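Probable secreted solute-binding lipoprotein (PDB 3I3V) probably binds a solute outside the cell and delivers it to a membrane transporter, as extracellular solute-binding proteins of ABC uptake systems do. Local coordinates at residues Thr145-Leu157 and Glu210-Ala222. Sequence-based numbering, arbitrary orientation.
Sequences TTGDQLIAAARKL and EYFAHLRDAGVFA
The phenol of Y211 ends against bare backbone: its OH lies 3.2 Å from G147 CA, which meets the ring at its edge, and a modelled CB on G147 would clash with that ring. The pair illustrates near-parallel helix packing within a solute-binding protein of the periplasmic-binding-protein superfamily, with axes of helices 147-157 and 210-217 inclined by 19°. A Schellman motif at G219 ends the second helix and brings the backbone of V220 close to the first, its CA 5.3 Å from A154 CA. Between them, I151 fills the middle. With CG1 anti to its carbonyl carbon (chi1 -62°), it sends CG1 to L215 CD2 at 3.7 Å and CD1 on to the H214 imidazole, while CG2 sits 3.6 Å from A218 CB. Replacing this isoleucine with an alanine is likely to open a gap beside L215 and A218 and leave the H214 ring without this apolar neighbour. Deeper in, L150 CD2 touches V220 CG1 at 3.9 Å, their side chains crossing almost perpendicularly, and W268 packs on both L150 and L215. G219 O accepts from R158 NE. At the outer margin, bent R155 donates from NH2 to A218 O at 3.2 Å, approaching from above the carbonyl plane.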
loop_
_atom_site.group_PDB
_atom_site.type_symbol
_atom_site.label_atom_id
_atom_site.label_comp_id
_atom_site.label_asym_id
_atom_site.label_seq_id
_atom_site.Cartn_x
_atom_site.Cartn_y
_atom_site.Cartn_z
ATOM N N THR C 145 12.807 46.988 43.997
ATOM C CA THR C 145 13.594 46.158 43.094
ATOM C C THR C 145 15.092 46.412 43.275
ATOM O O THR C 145 15.926 45.587 42.907
ATOM C CB THR C 145 13.191 46.456 41.640
ATOM O OG1 THR C 145 11.904 45.880 41.391
ATOM C CG2 THR C 145 14.200 45.896 40.654
ATOM N N THR C 146 15.432 47.558 43.845
ATOM C CA THR C 146 16.826 47.905 44.044
ATOM C C THR C 146 17.113 48.239 45.497
ATOM O O THR C 146 16.210 48.594 46.261
ATOM C CB THR C 146 17.212 49.110 43.178
ATOM O OG1 THR C 146 16.308 50.191 43.443
ATOM C CG2 THR C 146 17.144 48.749 41.693
ATOM N N GLY C 147 18.384 48.108 45.865
ATOM C CA GLY C 147 18.798 48.390 47.222
ATOM C C GLY C 147 18.366 49.764 47.681
ATOM O O GLY C 147 17.966 49.936 48.834
ATOM N N ASP C 148 18.451 50.747 46.788
ATOM C CA ASP C 148 18.042 52.108 47.129
ATOM C C ASP C 148 16.553 52.180 47.428
ATOM O O ASP C 148 16.137 52.822 48.387
ATOM C CB ASP C 148 18.373 53.083 45.998
ATOM C CG ASP C 148 19.844 53.389 45.912
ATOM O OD1 ASP C 148 20.529 53.294 46.954
ATOM O OD2 ASP C 148 20.312 53.735 44.808
ATOM N N GLN C 149 15.745 51.525 46.605
ATOM C CA GLN C 149 14.301 51.534 46.819
ATOM C C GLN C 149 13.943 50.770 48.094
ATOM O O GLN C 149 13.058 51.190 48.844
ATOM C CB GLN C 149 13.585 50.917 45.619
ATOM C CG GLN C 149 13.803 51.673 44.322
ATOM C CD GLN C 149 13.273 50.921 43.109
ATOM O OE1 GLN C 149 12.826 49.776 43.217
ATOM N NE2 GLN C 149 13.333 51.563 41.944
ATOM N N LEU C 150 14.635 49.657 48.339
ATOM C CA LEU C 150 14.377 48.854 49.530
ATOM C C LEU C 150 14.614 49.697 50.765
ATOM O O LEU C 150 13.816 49.687 51.697
ATOM C CB LEU C 150 15.291 47.628 49.574
ATOM C CG LEU C 150 15.206 46.727 50.818
ATOM C CD1 LEU C 150 13.791 46.180 50.999
ATOM C CD2 LEU C 150 16.198 45.583 50.673
ATOM N N ILE C 151 15.721 50.428 50.775
ATOM C CA ILE C 151 16.023 51.272 51.914
ATOM C C ILE C 151 14.946 52.334 52.078
ATOM O O ILE C 151 14.500 52.596 53.195
ATOM C CB ILE C 151 17.382 51.969 51.761
ATOM C CG1 ILE C 151 18.495 50.922 51.678
ATOM C CG2 ILE C 151 17.619 52.902 52.943
ATOM C CD1 ILE C 151 19.886 51.516 51.640
ATOM N N ALA C 152 14.536 52.938 50.961
ATOM C CA ALA C 152 13.510 53.982 50.965
ATOM C C ALA C 152 12.182 53.436 51.475
ATOM O O ALA C 152 11.433 54.135 52.160
ATOM C CB ALA C 152 13.333 54.566 49.551
ATOM N N ALA C 153 11.888 52.184 51.142
ATOM C CA ALA C 153 10.652 51.569 51.600
ATOM C C ALA C 153 10.773 51.297 53.098
ATOM O O ALA C 153 9.818 51.489 53.857
ATOM C CB ALA C 153 10.405 50.279 50.842
ATOM N N ALA C 154 11.959 50.866 53.527
ATOM C CA ALA C 154 12.202 50.577 54.943
ATOM C C ALA C 154 11.951 51.833 55.770
ATOM O O ALA C 154 11.304 51.774 56.821
ATOM C CB ALA C 154 13.634 50.090 55.146
ATOM N N ARG C 155 12.472 52.965 55.294
ATOM C CA ARG C 155 12.290 54.244 55.974
ATOM C C ARG C 155 10.801 54.564 56.090
ATOM O O ARG C 155 10.288 54.798 57.185
ATOM C CB ARG C 155 12.994 55.360 55.202
ATOM C CG ARG C 155 14.479 55.459 55.464
ATOM C CD ARG C 155 14.729 55.802 56.928
ATOM N NE ARG C 155 15.208 54.647 57.674
ATOM C CZ ARG C 155 15.312 54.590 58.998
ATOM N NH1 ARG C 155 14.961 55.626 59.753
ATOM N NH2 ARG C 155 15.787 53.490 59.566
ATOM N N LYS C 156 10.110 54.565 54.954
ATOM C CA LYS C 156 8.680 54.849 54.948
ATOM C C LYS C 156 7.924 53.933 55.901
ATOM O O LYS C 156 7.092 54.397 56.679
ATOM C CB LYS C 156 8.113 54.708 53.535
ATOM C CG LYS C 156 8.466 55.869 52.614
ATOM C CD LYS C 156 7.702 55.763 51.304
ATOM C CE LYS C 156 7.380 57.141 50.724
ATOM N NZ LYS C 156 8.601 57.908 50.362
ATOM N N LEU C 157 8.223 52.637 55.841
ATOM C CA LEU C 157 7.582 51.651 56.712
ATOM C C LEU C 157 7.791 51.958 58.195
ATOM O O LEU C 157 6.847 51.945 58.979
ATOM C CB LEU C 157 8.115 50.251 56.398
ATOM C CG LEU C 157 7.588 49.557 55.140
ATOM C CD1 LEU C 157 8.527 48.433 54.734
ATOM C CD2 LEU C 157 6.189 49.006 55.414
ATOM N N GLU C 210 29.488 44.440 51.900
ATOM C CA GLU C 210 29.326 45.893 51.982
ATOM C C GLU C 210 27.844 46.167 51.787
ATOM O O GLU C 210 27.208 46.853 52.585
ATOM C CB GLU C 210 30.086 46.622 50.865
ATOM C CG GLU C 210 31.604 46.585 50.924
ATOM C CD GLU C 210 32.243 47.388 49.783
ATOM O OE1 GLU C 210 33.484 47.328 49.635
ATOM O OE2 GLU C 210 31.503 48.081 49.039
ATOM N N TYR C 211 27.303 45.616 50.706
ATOM C CA TYR C 211 25.901 45.798 50.393
ATOM C C TYR C 211 25.073 45.446 51.621
ATOM O O TYR C 211 24.251 46.240 52.072
ATOM C CB TYR C 211 25.512 44.927 49.193
ATOM C CG TYR C 211 24.063 45.069 48.789
ATOM C CD1 TYR C 211 23.427 46.318 48.828
ATOM C CD2 TYR C 211 23.322 43.959 48.358
ATOM C CE1 TYR C 211 22.090 46.457 48.449
ATOM C CE2 TYR C 211 21.989 44.088 47.976
ATOM C CZ TYR C 211 21.381 45.339 48.024
ATOM O OH TYR C 211 20.063 45.465 47.660
ATOM N N PHE C 212 25.309 44.264 52.176
ATOM C CA PHE C 212 24.577 43.836 53.360
ATOM C C PHE C 212 24.682 44.845 54.493
ATOM O O PHE C 212 23.679 45.206 55.102
ATOM C CB PHE C 212 25.101 42.496 53.867
ATOM C CG PHE C 212 24.484 42.066 55.163
ATOM C CD1 PHE C 212 23.235 41.458 55.184
ATOM C CD2 PHE C 212 25.135 42.312 56.369
ATOM C CE1 PHE C 212 22.639 41.096 56.386
ATOM C CE2 PHE C 212 24.549 41.956 57.579
ATOM C CZ PHE C 212 23.295 41.345 57.589
ATOM N N ALA C 213 25.907 45.276 54.785
ATOM C CA ALA C 213 26.162 46.232 55.862
ATOM C C ALA C 213 25.451 47.555 55.628
ATOM O O ALA C 213 25.002 48.203 56.576
ATOM C CB ALA C 213 27.661 46.465 56.012
ATOM N N HIS C 214 25.359 47.955 54.365
ATOM C CA HIS C 214 24.688 49.197 54.004
ATOM C C HIS C 214 23.198 49.039 54.343
ATOM O O HIS C 214 22.647 49.821 55.115
ATOM C CB HIS C 214 24.903 49.475 52.509
ATOM C CG HIS C 214 24.399 50.812 52.050
ATOM N ND1 HIS C 214 24.608 51.976 52.760
ATOM C CD2 HIS C 214 23.729 51.172 50.929
ATOM C CE1 HIS C 214 24.089 52.993 52.098
ATOM N NE2 HIS C 214 23.549 52.532 50.983
ATOM N N LEU C 215 22.561 48.007 53.790
ATOM C CA LEU C 215 21.143 47.750 54.040
ATOM C C LEU C 215 20.818 47.684 55.527
ATOM O O LEU C 215 19.908 48.353 55.999
ATOM C CB LEU C 215 20.715 46.445 53.361
ATOM C CG LEU C 215 20.714 46.452 51.826
ATOM C CD1 LEU C 215 20.399 45.060 51.290
ATOM C CD2 LEU C 215 19.694 47.459 51.324
ATOM N N ARG C 216 21.566 46.871 56.260
ATOM C CA ARG C 216 21.376 46.704 57.702
ATOM C C ARG C 216 21.512 48.015 58.498
ATOM O O ARG C 216 20.692 48.319 59.370
ATOM C CB ARG C 216 22.400 45.689 58.221
ATOM C CG ARG C 216 22.479 45.557 59.731
ATOM C CD ARG C 216 23.853 45.047 60.140
ATOM N NE ARG C 216 24.874 46.017 59.756
ATOM C CZ ARG C 216 26.183 45.828 59.861
ATOM N NH1 ARG C 216 26.658 44.693 60.341
ATOM N NH2 ARG C 216 27.016 46.782 59.482
ATOM N N ASP C 217 22.567 48.774 58.219
ATOM C CA ASP C 217 22.787 50.031 58.924
ATOM C C ASP C 217 21.683 51.024 58.578
ATOM O O ASP C 217 21.325 51.866 59.399
ATOM C CB ASP C 217 24.166 50.606 58.574
ATOM C CG ASP C 217 25.305 49.832 59.233
ATOM O OD1 ASP C 217 26.487 50.154 58.980
ATOM O OD2 ASP C 217 25.019 48.904 60.017
ATOM N N ALA C 218 21.121 50.903 57.380
ATOM C CA ALA C 218 20.057 51.800 56.951
ATOM C C ALA C 218 18.729 51.448 57.611
ATOM O O ALA C 218 17.717 52.118 57.389
ATOM C CB ALA C 218 19.919 51.751 55.442
ATOM N N GLY C 219 18.738 50.387 58.415
ATOM C CA GLY C 219 17.531 49.958 59.103
ATOM C C GLY C 219 16.563 49.140 58.270
ATOM O O GLY C 219 15.353 49.233 58.458
ATOM N N VAL C 220 17.080 48.321 57.361
ATOM C CA VAL C 220 16.218 47.505 56.518
ATOM C C VAL C 220 15.643 46.318 57.290
ATOM O O VAL C 220 14.588 45.795 56.939
ATOM C CB VAL C 220 16.979 46.998 55.269
ATOM C CG1 VAL C 220 16.181 45.905 54.565
ATOM C CG2 VAL C 220 17.218 48.152 54.311
ATOM N N PHE C 221 16.325 45.901 58.351
ATOM C CA PHE C 221 15.848 44.780 59.156
ATOM C C PHE C 221 15.174 45.286 60.412
ATOM O O PHE C 221 15.430 46.406 60.846
ATOM C CB PHE C 221 17.018 43.859 59.520
ATOM C CG PHE C 221 17.731 43.319 58.324
ATOM C CD1 PHE C 221 17.078 42.465 57.445
ATOM C CD2 PHE C 221 19.012 43.739 58.014
ATOM C CE1 PHE C 221 17.684 42.047 56.280
ATOM C CE2 PHE C 221 19.627 43.321 56.844
ATOM C CZ PHE C 221 18.958 42.475 55.973
ATOM N N ALA C 222 14.304 44.460 60.986
ATOM C CA ALA C 222 13.592 44.815 62.211
ATOM C C ALA C 222 14.591 45.136 63.314
ATOM O O ALA C 222 15.708 44.609 63.322
ATOM C CB ALA C 222 12.695 43.655 62.651
#